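Local atomic coordinates of histone-lysine N-methyltransferase family member SUVH9 (Arabidopsis thaliana, PDB entry 4NJ5), a protein that takes part in gene silencing, apparently without methyltransferase activity of its own, and may recruit RNA polymerase V to chromatin by binding methylated DNA. Residues L410-A414 against V445-V451. Residues are numbered along the deposited sequence; the frame is centred on the assembly and turned at random.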
# COMPACT_ATOMS: atom_id res chain seq x y z
N LEU A 410 -30.63 -0.96 -2.91
CA LEU A 410 -29.93 0.15 -2.26
C LEU A 410 -28.68 -0.30 -1.52
O LEU A 410 -28.61 -1.43 -1.02
CB LEU A 410 -30.87 0.86 -1.29
CG LEU A 410 -31.58 2.13 -1.74
CD1 LEU A 410 -31.95 2.08 -3.22
CD2 LEU A 410 -32.83 2.36 -0.90
N VAL A 411 -27.69 0.58 -1.45
CA VAL A 411 -26.47 0.30 -0.70
C VAL A 411 -26.56 0.87 0.71
O VAL A 411 -26.90 2.04 0.90
CB VAL A 411 -25.22 0.87 -1.40
CG1 VAL A 411 -23.98 0.64 -0.56
CG2 VAL A 411 -25.06 0.25 -2.77
N TYR A 412 -26.25 0.05 1.70
CA TYR A 412 -26.27 0.47 3.09
C TYR A 412 -24.85 0.47 3.65
O TYR A 412 -24.33 -0.58 4.01
CB TYR A 412 -27.18 -0.44 3.92
CG TYR A 412 -28.64 -0.37 3.52
CD1 TYR A 412 -29.52 0.45 4.20
CD2 TYR A 412 -29.13 -1.11 2.45
CE1 TYR A 412 -30.86 0.53 3.84
CE2 TYR A 412 -30.46 -1.04 2.08
CZ TYR A 412 -31.32 -0.22 2.78
OH TYR A 412 -32.64 -0.15 2.41
N PRO A 413 -24.23 1.66 3.71
CA PRO A 413 -22.85 1.83 4.15
C PRO A 413 -22.58 1.25 5.53
O PRO A 413 -21.46 0.86 5.82
CB PRO A 413 -22.66 3.36 4.16
CG PRO A 413 -24.04 3.92 4.15
CD PRO A 413 -24.87 2.95 3.38
N ALA A 414 -23.62 1.18 6.37
CA ALA A 414 -23.48 0.58 7.69
C ALA A 414 -23.03 -0.88 7.61
O ALA A 414 -22.46 -1.41 8.57
CB ALA A 414 -24.78 0.69 8.46
N VAL A 445 -24.64 4.34 11.61
CA VAL A 445 -25.22 4.98 10.44
C VAL A 445 -26.38 4.13 9.94
O VAL A 445 -26.29 2.90 9.96
CB VAL A 445 -24.13 5.15 9.35
CG1 VAL A 445 -24.74 5.30 7.98
CG2 VAL A 445 -23.21 6.33 9.69
N ASP A 446 -27.48 4.75 9.53
CA ASP A 446 -28.64 3.99 9.06
C ASP A 446 -29.20 4.44 7.71
O ASP A 446 -30.20 3.88 7.25
CB ASP A 446 -29.75 3.97 10.12
CG ASP A 446 -30.22 5.36 10.53
OD1 ASP A 446 -30.12 6.31 9.73
OD2 ASP A 446 -30.71 5.49 11.68
N PHE A 447 -28.58 5.43 7.09
CA PHE A 447 -29.09 5.91 5.80
C PHE A 447 -28.73 4.99 4.64
O PHE A 447 -27.83 4.15 4.75
CB PHE A 447 -28.67 7.36 5.52
CG PHE A 447 -27.23 7.51 5.11
CD1 PHE A 447 -26.25 7.79 6.05
CD2 PHE A 447 -26.86 7.43 3.77
CE1 PHE A 447 -24.93 7.95 5.66
CE2 PHE A 447 -25.55 7.58 3.38
CZ PHE A 447 -24.58 7.84 4.33
N ALA A 448 -29.43 5.16 3.53
CA ALA A 448 -29.19 4.32 2.36
C ALA A 448 -28.69 5.17 1.20
O ALA A 448 -28.90 6.38 1.17
CB ALA A 448 -30.46 3.58 1.97
N MET A 449 -28.04 4.52 0.25
CA MET A 449 -27.51 5.19 -0.92
C MET A 449 -27.99 4.51 -2.18
O MET A 449 -27.99 3.29 -2.28
CB MET A 449 -25.98 5.18 -0.90
CG MET A 449 -25.37 5.78 0.35
SD MET A 449 -23.58 5.77 0.32
CE MET A 449 -23.26 6.84 -1.07
N ASP A 450 -28.40 5.32 -3.15
CA ASP A 450 -28.69 4.81 -4.47
C ASP A 450 -27.49 5.12 -5.36
O ASP A 450 -27.01 6.26 -5.39
CB ASP A 450 -29.96 5.46 -5.03
CG ASP A 450 -30.39 4.85 -6.35
OD1 ASP A 450 -31.39 4.11 -6.36
OD2 ASP A 450 -29.73 5.11 -7.37
N VAL A 451 -27.00 4.10 -6.06
CA VAL A 451 -25.88 4.27 -6.99
C VAL A 451 -26.23 3.73 -8.37
O VAL A 451 -25.35 3.33 -9.13
CB VAL A 451 -24.60 3.58 -6.47
CG1 VAL A 451 -24.08 4.28 -5.23
CG2 VAL A 451 -24.85 2.10 -6.20
O HOH W 1 -26.58 2.02 6.05
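Val-411 and Met-449 pair through both backbone groups: Val-411 N donates to Met-449 O at 2.9 Å (N-H...O 163°), and Met-449 N to Val-411 O at 2.8 Å. The two reciprocal bonds make this an antiparallel hydrogen-bonded pair, a single bridge, and each donor lies in the acceptor's carbonyl plane. Farther along, Pro-413 has no N-H to give, and a water takes over, accepting from Ala-414 N and donating to Phe-447 O at 2.8 Å. Within the SET domain, residues 410-414 thus line one edge of strand 448-450, whose Ala-448 and Asp-450 bond through their backbones to Leu-395 and Val-393 of strand 393-395. Two CH-pi contacts follow. Pro-413 CG stands over one face of the Phe-447 ring, 4.2 Å from its centroid and 22° off the normal; Phe-447 CG sits between backbone N and carbonyl carbon (chi1 75°), which brings the ring back beneath the proline. Ala-448 CB meets the Tyr-412 ring off-centre, nearest CE1 at 3.6 Å. Among aliphatic contacts, Leu-410 CD2 reaches the same Ala-448 CB at 3.9 Å, beside Ala-400 of helix 397-405, while Val-411 CG2 touches Val-451 CG2, the two side chains crossing at about a right angle.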